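Side-chain contacts in NigD-like protein (Bacteroides vulgatus ATCC 8482, PDB 3K6O), which is of unknown function but is made with a signal sequence and joins a NigD-like OB domain to a C-terminal beta sandwich: residues L33-G38 against Y63-A68; R51-G56 against Y82-V87; K89-N94 against D99-M104; F122-N125 against K131-L134; V189-V194 against K199-S204. All coordinates share one frame; numbering follows the deposited sequence. Where two conformers were deposited one is given.

Contact 1 (L33-G38 against Y63-A68); sequences LVLDNG and YSFLEA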
# COMPACT_ATOMS: atom_id res chain seq x y z
N LEU A 33 -0.59 16.63 1.20
CA LEU A 33 -0.89 15.23 1.35
C LEU A 33 -2.32 14.96 0.87
O LEU A 33 -3.20 15.80 1.05
CB LEU A 33 -0.74 14.82 2.78
CG LEU A 33 0.64 15.07 3.35
CD1 LEU A 33 0.63 14.67 4.81
CD2 LEU A 33 1.71 14.33 2.54
N VAL A 34 -2.53 13.81 0.23
CA VAL A 34 -3.86 13.39 -0.19
C VAL A 34 -4.17 12.09 0.51
O VAL A 34 -3.44 11.13 0.35
CB VAL A 34 -3.93 13.23 -1.72
CG1 VAL A 34 -5.35 12.77 -2.20
CG2 VAL A 34 -3.48 14.56 -2.40
N LEU A 35 -5.21 12.06 1.33
CA LEU A 35 -5.67 10.82 1.96
C LEU A 35 -6.28 9.92 0.89
O LEU A 35 -6.59 10.38 -0.22
CB LEU A 35 -6.70 11.12 3.07
CG LEU A 35 -6.20 11.81 4.32
CD1 LEU A 35 -7.37 12.09 5.33
CD2 LEU A 35 -5.09 10.96 4.97
N ASP A 36 -6.44 8.64 1.19
CA ASP A 36 -6.92 7.70 0.18
C ASP A 36 -8.42 7.97 -0.15
O ASP A 36 -8.89 7.63 -1.22
CB ASP A 36 -6.69 6.24 0.60
CG ASP A 36 -5.23 5.81 0.47
OD1 ASP A 36 -4.48 6.56 -0.18
OD2 ASP A 36 -4.83 4.73 0.99
N ASN A 37 -9.15 8.59 0.76
CA ASN A 37 -10.52 9.04 0.47
C ASN A 37 -10.57 10.31 -0.37
O ASN A 37 -11.66 10.91 -0.55
CB ASN A 37 -11.32 9.26 1.74
CG ASN A 37 -10.89 10.45 2.52
OD1 ASN A 37 -9.98 11.20 2.15
ND2 ASN A 37 -11.55 10.65 3.65
N GLY A 38 -9.40 10.75 -0.85
CA GLY A 38 -9.35 11.93 -1.73
C GLY A 38 -9.31 13.30 -1.07
O GLY A 38 -9.19 14.33 -1.75
N TYR A 63 -1.02 12.33 11.82
CA TYR A 63 -1.59 13.67 11.61
C TYR A 63 -2.45 14.10 12.77
O TYR A 63 -3.08 13.26 13.43
CB TYR A 63 -2.45 13.70 10.32
CG TYR A 63 -1.92 12.80 9.24
CD1 TYR A 63 -0.68 13.05 8.65
CD2 TYR A 63 -2.62 11.69 8.82
CE1 TYR A 63 -0.14 12.21 7.67
CE2 TYR A 63 -2.10 10.82 7.82
CZ TYR A 63 -0.85 11.10 7.26
OH TYR A 63 -0.30 10.30 6.31
N SER A 64 -2.45 15.41 13.03
CA SER A 64 -3.42 16.06 13.88
C SER A 64 -4.22 17.03 13.04
O SER A 64 -3.66 17.95 12.41
CB SER A 64 -2.74 16.86 15.00
OG SER A 64 -2.02 16.03 15.89
N PHE A 65 -5.52 16.85 13.03
CA PHE A 65 -6.36 17.69 12.21
C PHE A 65 -6.71 18.92 13.01
O PHE A 65 -7.42 18.82 13.99
CB PHE A 65 -7.62 16.93 11.76
CG PHE A 65 -7.33 15.85 10.81
CD1 PHE A 65 -6.82 14.64 11.25
CD2 PHE A 65 -7.54 16.02 9.47
CE1 PHE A 65 -6.53 13.62 10.34
CE2 PHE A 65 -7.25 15.00 8.57
CZ PHE A 65 -6.76 13.81 9.01
N LEU A 66 -6.16 20.07 12.62
CA LEU A 66 -6.26 21.27 13.45
C LEU A 66 -7.50 22.12 13.17
O LEU A 66 -8.05 22.73 14.09
CB LEU A 66 -5.00 22.11 13.32
CG LEU A 66 -3.66 21.47 13.71
CD1 LEU A 66 -2.56 22.42 13.34
CD2 LEU A 66 -3.56 21.03 15.20
N GLU A 67 -7.93 22.18 11.92
CA GLU A 67 -9.11 22.96 11.55
C GLU A 67 -9.47 22.75 10.08
O GLU A 67 -8.65 22.24 9.28
CB GLU A 67 -8.82 24.46 11.79
CG GLU A 67 -7.91 25.02 10.71
CD GLU A 67 -6.81 25.93 11.20
OE1 GLU A 67 -6.88 26.37 12.37
OE2 GLU A 67 -5.87 26.21 10.42
N ALA A 68 -10.68 23.13 9.70
CA ALA A 68 -11.07 23.14 8.30
C ALA A 68 -10.07 23.98 7.50
O ALA A 68 -9.52 24.94 8.01
CB ALA A 68 -12.51 23.69 8.12

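Contact 2 (R51-G56 against Y82-V87); sequences RDLKAG and YTLVPV. With SO4 (sulfate ion), chain F; SO4 (sulfate ion), chain G.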
# COMPACT_ATOMS: atom_id res chain seq x y z
N ARG A 51 9.32 19.17 3.53
CA ARG A 51 9.32 20.06 2.36
C ARG A 51 9.89 19.45 1.10
O ARG A 51 9.55 19.88 0.01
CB ARG A 51 10.08 21.35 2.66
CG ARG A 51 9.32 22.24 3.59
CD ARG A 51 9.98 23.62 3.67
NE ARG A 51 9.31 24.43 4.67
CZ ARG A 51 9.74 24.61 5.91
NH1 ARG A 51 10.85 24.03 6.35
NH2 ARG A 51 9.04 25.39 6.73
N ASP A 52 10.73 18.45 1.28
CA ASP A 52 11.37 17.84 0.11
C ASP A 52 10.68 16.56 -0.38
O ASP A 52 11.19 15.88 -1.29
CB ASP A 52 12.87 17.63 0.35
CG ASP A 52 13.53 18.88 0.89
OD1 ASP A 52 13.36 19.95 0.27
OD2 ASP A 52 14.17 18.80 1.96
N LEU A 53 9.48 16.30 0.13
CA LEU A 53 8.71 15.19 -0.37
C LEU A 53 8.29 15.50 -1.80
O LEU A 53 8.03 16.65 -2.14
CB LEU A 53 7.51 14.89 0.53
CG LEU A 53 7.90 14.35 1.90
CD1 LEU A 53 6.74 14.35 2.86
CD2 LEU A 53 8.48 12.95 1.76
N LYS A 54 8.26 14.47 -2.63
CA LYS A 54 7.95 14.62 -4.04
C LYS A 54 6.61 13.98 -4.34
O LYS A 54 6.20 13.02 -3.69
CB LYS A 54 9.02 13.94 -4.91
CG LYS A 54 10.47 14.40 -4.70
CD LYS A 54 10.63 15.89 -5.13
CE LYS A 54 11.94 16.53 -4.62
NZ LYS A 54 11.68 17.95 -4.16
N ALA A 55 5.96 14.50 -5.37
CA ALA A 55 4.67 14.01 -5.82
C ALA A 55 4.76 12.53 -6.10
O ALA A 55 5.72 12.07 -6.67
CB ALA A 55 4.26 14.76 -7.05
N GLY A 56 3.76 11.78 -5.65
CA GLY A 56 3.70 10.35 -5.86
C GLY A 56 4.33 9.54 -4.75
O GLY A 56 4.08 8.36 -4.65
N TYR A 82 6.08 10.41 10.18
CA TYR A 82 5.68 9.47 9.16
C TYR A 82 6.82 8.53 8.82
O TYR A 82 7.95 8.71 9.27
CB TYR A 82 5.22 10.21 7.90
CG TYR A 82 6.31 10.99 7.21
CD1 TYR A 82 6.62 12.26 7.62
CD2 TYR A 82 7.03 10.45 6.16
CE1 TYR A 82 7.62 12.96 7.01
CE2 TYR A 82 8.03 11.16 5.56
CZ TYR A 82 8.32 12.41 6.00
OH TYR A 82 9.28 13.16 5.39
N THR A 83 6.51 7.52 8.02
CA THR A 83 7.54 6.71 7.40
C THR A 83 7.24 6.55 5.93
O THR A 83 6.07 6.61 5.53
CB THR A 83 7.70 5.34 8.09
OG1 THR A 83 8.88 4.70 7.58
CG2 THR A 83 6.47 4.43 7.86
N LEU A 84 8.27 6.43 5.11
CA LEU A 84 8.08 6.25 3.68
C LEU A 84 7.59 4.85 3.39
O LEU A 84 8.08 3.87 3.95
CB LEU A 84 9.37 6.49 2.90
CG LEU A 84 9.77 7.96 2.77
CD1 LEU A 84 11.15 8.07 2.09
CD2 LEU A 84 8.69 8.76 2.02
N VAL A 85 6.65 4.75 2.47
CA VAL A 85 6.14 3.46 2.03
C VAL A 85 6.53 3.25 0.58
O VAL A 85 6.17 4.03 -0.27
CB VAL A 85 4.63 3.38 2.23
CG1 VAL A 85 4.06 2.10 1.60
CG2 VAL A 85 4.30 3.50 3.76
N PRO A 86 7.28 2.18 0.28
CA PRO A 86 7.62 1.95 -1.12
C PRO A 86 6.39 1.68 -1.99
O PRO A 86 5.47 1.02 -1.54
CB PRO A 86 8.55 0.71 -1.10
CG PRO A 86 8.57 0.21 0.30
CD PRO A 86 7.94 1.24 1.21
N VAL A 87 6.41 2.19 -3.21
CA VAL A 87 5.34 2.02 -4.16
C VAL A 87 5.88 1.12 -5.24
O VAL A 87 6.92 1.44 -5.81
CB VAL A 87 4.88 3.35 -4.77
CG1 VAL A 87 3.87 3.06 -5.89
CG2 VAL A 87 4.21 4.23 -3.70
S SO4 F . 12.08 20.75 5.88
O1 SO4 F . 12.25 22.10 5.32
O2 SO4 F . 12.85 19.85 5.02
O3 SO4 F . 12.54 20.62 7.28
O4 SO4 F . 10.64 20.42 5.94
S SO4 G . 10.01 25.49 9.98
O1 SO4 G . 8.69 25.97 9.54
O2 SO4 G . 10.37 24.28 9.27
O3 SO4 G . 11.02 26.50 9.64
O4 SO4 G . 9.93 25.19 11.41

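Contact 3 (K89-N94 against D99-M104); sequences KIIGLN and DSIGNM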
# COMPACT_ATOMS: atom_id res chain seq x y z
N LYS A 89 5.09 -1.40 -8.82
CA LYS A 89 4.22 -1.66 -9.94
C LYS A 89 3.79 -3.11 -9.90
O LYS A 89 4.54 -3.97 -9.47
CB LYS A 89 4.98 -1.47 -11.25
CG LYS A 89 5.36 -0.02 -11.56
CD LYS A 89 6.60 -0.03 -12.50
CE LYS A 89 7.10 1.37 -12.82
NZ LYS A 89 7.77 2.04 -11.63
N ILE A 90 2.61 -3.38 -10.44
CA ILE A 90 2.23 -4.74 -10.85
C ILE A 90 3.19 -5.24 -11.95
O ILE A 90 3.66 -4.49 -12.80
CB ILE A 90 0.76 -4.77 -11.27
CG1 ILE A 90 -0.12 -4.54 -10.03
CG2 ILE A 90 0.40 -6.12 -12.02
CD1 ILE A 90 -1.63 -4.41 -10.28
N ILE A 91 3.52 -6.52 -11.90
CA ILE A 91 4.29 -7.15 -12.97
C ILE A 91 3.56 -8.38 -13.53
O ILE A 91 2.67 -8.95 -12.91
CB ILE A 91 5.70 -7.58 -12.48
CG1 ILE A 91 5.61 -8.62 -11.40
CG2 ILE A 91 6.54 -6.36 -11.99
CD1 ILE A 91 7.03 -9.30 -11.06
N GLY A 92 4.02 -8.82 -14.69
CA GLY A 92 3.53 -10.04 -15.34
C GLY A 92 4.29 -11.24 -14.84
O GLY A 92 5.51 -11.20 -14.72
N LEU A 93 3.56 -12.29 -14.46
CA LEU A 93 4.14 -13.56 -14.09
C LEU A 93 3.99 -14.51 -15.28
O LEU A 93 2.87 -14.79 -15.71
CB LEU A 93 3.41 -14.12 -12.85
CG LEU A 93 3.66 -15.57 -12.53
CD1 LEU A 93 5.16 -15.81 -12.26
CD2 LEU A 93 2.76 -16.10 -11.34
N ASN A 94 5.09 -15.02 -15.80
CA ASN A 94 5.08 -15.89 -16.97
C ASN A 94 6.03 -17.07 -16.73
O ASN A 94 6.70 -17.09 -15.74
CB ASN A 94 5.43 -15.06 -18.20
CG ASN A 94 6.79 -14.43 -18.11
OD1 ASN A 94 7.80 -15.12 -17.97
ND2 ASN A 94 6.85 -13.12 -18.24
N ASP A 99 10.33 -18.68 -11.73
CA ASP A 99 11.24 -19.18 -10.73
C ASP A 99 11.83 -18.04 -9.89
O ASP A 99 11.96 -18.17 -8.66
CB ASP A 99 12.35 -20.02 -11.35
CG ASP A 99 13.17 -20.76 -10.32
OD1 ASP A 99 12.63 -21.71 -9.71
OD2 ASP A 99 14.34 -20.39 -10.11
N SER A 100 12.19 -16.95 -10.55
CA SER A 100 12.79 -15.82 -9.82
C SER A 100 11.73 -15.05 -9.02
O SER A 100 12.06 -14.41 -8.04
CB SER A 100 13.58 -14.90 -10.77
OG SER A 100 12.94 -14.76 -12.02
N ILE A 101 10.46 -15.11 -9.43
CA ILE A 101 9.42 -14.45 -8.65
C ILE A 101 9.06 -15.26 -7.37
O ILE A 101 8.85 -14.69 -6.29
CB ILE A 101 8.15 -14.17 -9.50
CG1 ILE A 101 8.39 -13.04 -10.51
CG2 ILE A 101 6.97 -13.79 -8.61
CD1 ILE A 101 7.26 -12.92 -11.55
N GLY A 102 9.01 -16.58 -7.49
CA GLY A 102 8.83 -17.45 -6.34
C GLY A 102 7.37 -17.47 -5.86
O GLY A 102 6.49 -16.87 -6.46
N ASN A 103 7.13 -18.24 -4.80
CA ASN A 103 5.85 -18.24 -4.13
C ASN A 103 6.04 -18.81 -2.73
O ASN A 103 5.33 -19.72 -2.31
CB ASN A 103 4.84 -19.06 -4.91
CG ASN A 103 3.43 -18.85 -4.40
OD1 ASN A 103 3.10 -17.80 -3.80
ND2 ASN A 103 2.58 -19.86 -4.61
N MSE A 104 6.99 -18.26 -2.01
CA MSE A 104 7.28 -18.68 -0.65
C MSE A 104 6.26 -18.16 0.37
O MSE A 104 5.59 -17.14 0.16
CB MSE A 104 8.68 -18.19 -0.30
CG MSE A 104 9.77 -18.83 -1.20
SE MSE A 104 11.50 -18.24 -0.61
CE MSE A 104 11.78 -19.58 0.83

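Contact 4 (F122-N125 against K131-L134); sequences FMLN and KPIL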
# COMPACT_ATOMS: atom_id res chain seq x y z
N PHE A 122 3.14 -6.47 6.18
CA PHE A 122 3.56 -7.86 6.22
C PHE A 122 4.91 -8.03 6.90
O PHE A 122 5.59 -7.05 7.20
CB PHE A 122 3.62 -8.46 4.82
CG PHE A 122 4.75 -7.94 3.95
CD1 PHE A 122 4.73 -6.65 3.44
CD2 PHE A 122 5.82 -8.76 3.61
CE1 PHE A 122 5.75 -6.18 2.63
CE2 PHE A 122 6.86 -8.29 2.78
CZ PHE A 122 6.81 -6.99 2.29
N MSE A 123 5.26 -9.28 7.18
CA MSE A 123 6.53 -9.60 7.79
C MSE A 123 7.47 -10.10 6.71
O MSE A 123 7.07 -10.89 5.86
CB MSE A 123 6.37 -10.68 8.87
CG MSE A 123 5.37 -10.35 10.00
SE MSE A 123 5.75 -8.69 10.96
CE MSE A 123 7.21 -9.24 12.03
N LEU A 124 8.70 -9.62 6.73
CA LEU A 124 9.74 -10.09 5.81
C LEU A 124 11.01 -10.41 6.57
O LEU A 124 11.32 -9.83 7.60
CB LEU A 124 10.03 -9.05 4.72
CG LEU A 124 10.63 -7.70 5.13
CD1 LEU A 124 11.13 -6.95 3.88
CD2 LEU A 124 9.60 -6.87 5.82
N ASN A 125 11.77 -11.36 6.03
CA ASN A 125 13.00 -11.77 6.66
C ASN A 125 14.01 -10.63 6.58
O ASN A 125 14.16 -10.01 5.53
CB ASN A 125 13.52 -13.04 6.00
CG ASN A 125 12.56 -14.20 6.15
OD1 ASN A 125 11.63 -14.38 5.33
ND2 ASN A 125 12.77 -15.02 7.20
N LYS A 131 17.95 -8.67 0.15
CA LYS A 131 16.71 -8.04 0.63
C LYS A 131 15.48 -8.69 -0.04
O LYS A 131 15.35 -8.65 -1.27
CB LYS A 131 16.78 -6.53 0.38
CG LYS A 131 15.45 -5.78 0.33
CD LYS A 131 14.84 -5.44 1.70
CE LYS A 131 13.43 -4.78 1.49
NZ LYS A 131 13.02 -3.80 2.54
N PRO A 132 14.56 -9.31 0.76
CA PRO A 132 13.41 -10.01 0.17
C PRO A 132 12.50 -9.17 -0.73
O PRO A 132 12.40 -7.95 -0.55
CB PRO A 132 12.60 -10.48 1.40
CG PRO A 132 13.54 -10.49 2.50
CD PRO A 132 14.48 -9.33 2.23
N ILE A 133 11.81 -9.87 -1.64
CA ILE A 133 10.86 -9.26 -2.59
C ILE A 133 9.42 -9.75 -2.34
O ILE A 133 9.18 -10.95 -2.13
CB ILE A 133 11.26 -9.55 -4.08
CG1 ILE A 133 11.35 -11.06 -4.40
CG2 ILE A 133 12.59 -8.94 -4.41
CD1 ILE A 133 11.62 -11.36 -5.90
N LEU A 134 8.51 -8.80 -2.27
CA LEU A 134 7.09 -9.06 -2.37
C LEU A 134 6.54 -8.43 -3.67
O LEU A 134 6.56 -7.20 -3.83
CB LEU A 134 6.36 -8.49 -1.16
CG LEU A 134 4.86 -8.87 -1.07
CD1 LEU A 134 4.66 -10.38 -0.78
CD2 LEU A 134 4.13 -8.04 -0.04

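Contact 5 (V189-V194 against K199-S204); sequences VLVNPV and KTYIFS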
# COMPACT_ATOMS: atom_id res chain seq x y z
N VAL A 189 -7.10 -11.63 -4.52
CA VAL A 189 -5.67 -11.69 -4.35
C VAL A 189 -5.23 -13.01 -3.69
O VAL A 189 -5.61 -13.29 -2.55
CB VAL A 189 -5.14 -10.51 -3.52
CG1 VAL A 189 -3.58 -10.60 -3.37
CG2 VAL A 189 -5.57 -9.17 -4.15
N LEU A 190 -4.44 -13.81 -4.40
CA LEU A 190 -3.97 -15.09 -3.89
C LEU A 190 -2.70 -14.92 -3.07
O LEU A 190 -1.76 -14.23 -3.49
CB LEU A 190 -3.69 -16.09 -5.03
CG LEU A 190 -4.86 -16.90 -5.60
CD1 LEU A 190 -4.48 -17.53 -6.94
CD2 LEU A 190 -5.36 -18.01 -4.62
N VAL A 191 -2.67 -15.60 -1.93
CA VAL A 191 -1.57 -15.52 -0.99
C VAL A 191 -1.19 -16.92 -0.53
O VAL A 191 -2.07 -17.76 -0.24
CB VAL A 191 -1.95 -14.67 0.24
CG1 VAL A 191 -0.86 -14.73 1.37
CG2 VAL A 191 -2.22 -13.23 -0.23
N ASN A 192 0.11 -17.14 -0.43
CA ASN A 192 0.64 -18.35 0.16
C ASN A 192 1.05 -17.99 1.59
O ASN A 192 2.08 -17.35 1.81
CB ASN A 192 1.80 -18.86 -0.67
CG ASN A 192 2.26 -20.24 -0.25
OD1 ASN A 192 1.63 -20.91 0.57
ND2 ASN A 192 3.38 -20.66 -0.79
N PRO A 193 0.24 -18.38 2.58
CA PRO A 193 0.42 -17.89 3.95
C PRO A 193 1.33 -18.77 4.79
O PRO A 193 1.36 -19.95 4.58
CB PRO A 193 -1.01 -17.91 4.49
CG PRO A 193 -1.62 -19.11 3.81
CD PRO A 193 -0.95 -19.24 2.46
N VAL A 194 2.05 -18.20 5.75
CA VAL A 194 2.92 -18.99 6.64
C VAL A 194 2.20 -20.03 7.47
O VAL A 194 2.67 -21.18 7.60
CB VAL A 194 3.78 -18.13 7.63
CG1 VAL A 194 4.62 -17.11 6.88
CG2 VAL A 194 2.91 -17.46 8.68
N LYS A 199 -4.61 -19.16 -0.05
CA LYS A 199 -5.96 -18.62 0.14
C LYS A 199 -6.20 -17.35 -0.68
O LYS A 199 -5.26 -16.71 -1.11
CB LYS A 199 -6.20 -18.31 1.61
CG LYS A 199 -5.25 -17.29 2.21
CD LYS A 199 -5.44 -17.17 3.70
CE LYS A 199 -6.72 -16.43 4.02
NZ LYS A 199 -6.77 -16.00 5.46
N THR A 200 -7.47 -17.02 -0.90
CA THR A 200 -7.87 -15.85 -1.69
C THR A 200 -8.47 -14.76 -0.83
O THR A 200 -9.48 -14.98 -0.19
CB THR A 200 -8.94 -16.25 -2.72
OG1 THR A 200 -8.42 -17.29 -3.53
CG2 THR A 200 -9.29 -15.11 -3.62
N TYR A 201 -7.85 -13.58 -0.83
CA TYR A 201 -8.49 -12.41 -0.25
C TYR A 201 -9.44 -11.88 -1.33
O TYR A 201 -9.03 -11.78 -2.49
CB TYR A 201 -7.44 -11.36 0.11
CG TYR A 201 -6.63 -11.68 1.33
CD1 TYR A 201 -5.74 -12.77 1.35
CD2 TYR A 201 -6.71 -10.88 2.48
CE1 TYR A 201 -4.99 -13.06 2.47
CE2 TYR A 201 -5.94 -11.16 3.62
CZ TYR A 201 -5.10 -12.26 3.59
OH TYR A 201 -4.34 -12.54 4.68
N ILE A 202 -10.68 -11.57 -0.96
CA ILE A 202 -11.69 -11.06 -1.89
C ILE A 202 -12.09 -9.66 -1.39
O ILE A 202 -12.46 -9.50 -0.23
CB ILE A 202 -12.96 -11.98 -1.94
CG1 ILE A 202 -12.55 -13.40 -2.38
CG2 ILE A 202 -13.99 -11.42 -2.89
CD1 ILE A 202 -13.60 -14.54 -2.12
N PHE A 203 -12.00 -8.67 -2.26
CA PHE A 203 -12.53 -7.33 -1.96
C PHE A 203 -13.49 -6.90 -3.06
O PHE A 203 -13.09 -6.79 -4.21
CB PHE A 203 -11.39 -6.32 -1.88
CG PHE A 203 -10.31 -6.70 -0.91
CD1 PHE A 203 -10.44 -6.42 0.44
CD2 PHE A 203 -9.16 -7.34 -1.36
CE1 PHE A 203 -9.42 -6.76 1.36
CE2 PHE A 203 -8.13 -7.68 -0.45
CZ PHE A 203 -8.27 -7.39 0.90
N SER A 204 -14.74 -6.62 -2.71
CA SER A 204 -15.68 -6.15 -3.71
C SER A 204 -15.48 -4.67 -3.99
O SER A 204 -14.98 -3.93 -3.14
CB SER A 204 -17.13 -6.39 -3.25
OG SER A 204 -17.39 -5.65 -2.09

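Contact 1 (L33-G38 against Y63-A68)
Two leucines, L33 and L35, pack against Y63 and F65 in an apolar contact within the N-terminal domain, between strand 32-34 with the turn that follows and strand 58-66. The two backbones stay well apart, with the CA atoms of L33 and Y63 separated by 10.4 Å, and the side chains alone bridge the gap. Both leucines approach the Y63 ring obliquely and from the same side: L33 brings CD1 to 3.9 Å from Y63 CE1, while L35 reaches the carbon across the ring, its CD2 4.1 Å from Y63 CE2. The second branch of L35 is used as well, CD1 lying 4.1 Å from F65 CZ near the plane of that ring, at its edge. Beyond L35 the chain reverses in a type I turn closed by G38 N on L35 O, 2.9 Å. The rotation of Y63 is unusual, with chi1 at -34°, and its hydroxyl is bonded to the carbonyl of A18, which fixes the far end of the ring. L41 adds to the apolar cluster beside L35 and F65, and Y75 meets F65 edge to face. Such a partly buried cluster, bordered by strands 16-23, 40-43 and 75-93, is consistent with an OB-type barrel.

Contact 2 (R51-G56 against Y82-V87)
L53 and Y82 approach from opposite directions, the leucine coming down from the loop 51-56 and the tyrosine rising from strand 82-85. With CG placed beside its backbone N (chi1 -69°), L53 sets both methyls about the tyrosine hydroxyl: CD2 is 3.7 Å from Y82 OH, and CD1 is 4.0 Å from Y82 CZ, oblique to the ring. Y82 takes the less common rotation with CG lying between N and the carbonyl carbon (chi1 65°), which turns the ring toward the loop; its hydroxyl is bonded to the carbonyl of P49. The same CD2 of L53 touches L84 CD2 at 4.2 Å. At the start of segment 51-56, R51 stretches out to two sulfate ions, probably from the crystallisation liquor. Its NH1 serves both, at 2.6 Å from O1 of the chain F sulfate and 3.0 Å from O2 of the chain G sulfate, and NH2 adds a bond of 2.9 Å to O1 of the latter. R51 N grips the chain F ion through O4. H46 NE2 and Y50 N also bind sulfate. The loop, which links strand 45-46 to strand 58-66, packs on strand 75-93, with V22 of strand 16-23 against L53 and I59 of strand 58-66 against Y82.

Contact 3 (K89-N94 against D99-M104)
I101, on the short helix 98-101, meets I91 and L93 near the end of strand 75-93, so that the helix closes over the strand it follows in the C-terminal beta-sandwich domain. Only four residues separate the two segments, and the backbones come nearest at L93 and I101, whose CA atoms are 7.6 Å apart. From CA of I101, CB points toward the strand and divides the side chain in two. The CG2 branch plays no part across this contact, whereas CG1, set beside the backbone N with chi1 at -72°, begins the approach: it lies 4.0 Å from I91 CD1. The chain then runs on extended, chi2 169°, and carries CD1 to the strand. There the methyl has two partners, one from each side chain that flanks G92. I91 arrives tip to tip with I101, its own CD1 3.7 Å from I101 CD1, and L93 crosses the isoleucine at an angle. L93 points its CB past the helix, but with CG opposite its backbone N, chi1 166°, the leucine swings its end back into reach. Between these two, the carbonyl oxygen of G92 comes to 4.0 Å from I101 CD1, a van der Waals neighbour. That oxygen is bonded to N97 ND2, and N97 OD1 receives N94 N, so one asparagine side chain ties the strand end to the turn leading into the helix. The helix ends at I101, and G102 departs from it with positive phi. R155 of strand 149-157 packs on both I101 and L93. The closest approach is 3.6 Å, between L93 CD1 and I101 CD1.

Contact 4 (F122-N125 against K131-L134)
The F122 ring carries L134 on one face: L134 CD2 sits almost over the middle of the ring, 3.6 Å from its centroid and 10° off the normal, a CH-pi contact. All six ring carbons lie within about 4.1 Å of that methyl, and L134 CB also nears the rim, 3.8 Å from F122 CZ. This is packing inside the C-terminal beta sandwich, between the end of strand 117-125 and the start of strand 133-139. The segments run roughly antiparallel, but they do not pair as neighbouring strands; the nearest CA atoms, those of L124 and P132, are 6.7 Å apart. Torsions put the two partners face to methyl. F122 holds CG between its backbone N and carbonyl carbon, chi1 71°, whereas L134 has CG opposite its N, chi1 -172°, and its CD2 branch makes the contact. I108 and V170 touch the phenylalanine from the flanking strands 107-113 and 165-173. Further along, L124 meets the bent chain of K131, its CD1 4.0 Å from K131 CE and 3.9 Å from K131 NZ, so the lysine lays the end of its side chain across the leucine. L124 CB also lies 4.4 Å from P132 CG. The amide of N125 is satisfied elsewhere: OD1 by the hydroxyl of Y156, and ND2 by the carbonyl of G163. Y156 touches L124, P132 and L134 too, joining this contact to strand 149-157. The proline ring ends against the backbone, P132 CG being 3.1 Å from N125 O.

Contact 5 (V189-V194 against K199-S204)
V189-V191 pairs antiparallel with K199-Y201 through four backbone hydrogen bonds, their strand axes 4.6 Å apart at closest approach. The two strands form a beta hairpin in the C-terminal beta sandwich. V189 with Y201 and V191 with K199 are the hydrogen-bonded pairs, and L190 with T200 between them is non-hydrogen-bonded. In the first pair V189 N reaches Y201 O, and Y201 N reaches V189 O, each at 2.8 Å; in the second, V191 N to K199 O and K199 N to V191 O each measure 2.9 Å. On the face bearing V189, V191, K199 and Y201, the tyrosine ring leans diagonally across the hairpin to V191. With CG beside its backbone N, chi1 -74°, Y201 brings CE1 to 3.9 Å from V191 CG2, which approaches the ring obliquely. I108 of strand 107-113 packs on both V191 and Y201. K199 leads away from the pair after its CD passes 4.3 Å from P193 CG, where the chain has left the strand. The N192 amide is hydrogen-bonded outside the hairpin, ND2 to the carbonyl of N103 and OD1 to K105 NZ. On the other face, L190 crosses T200, and the leucine methyl CD2 rests 3.3 Å from T200 OG1.

Contacts 1 and 2 belong to the N-terminal OB domain, contacts 3 to 5 to the C-terminal sandwich, and strand 75-93 runs through both, serving contact 2 near its middle and contact 3 at its end. Contact 4 is the most buried, a methyl on an aromatic face; contacts 1, 3 and 5 are partly buried, and contact 2 lies at the surface, where an arginine holds sulfates. Contact 5 differs in chemistry, being made by paired backbones, whereas the others rely on apolar side chains. Contact 3 touches contact 4 through S100 and I133, and touches contact 5 through N103 and N192. Contacts 1 and 3 are farthest apart, their centres about 35 Å from each other.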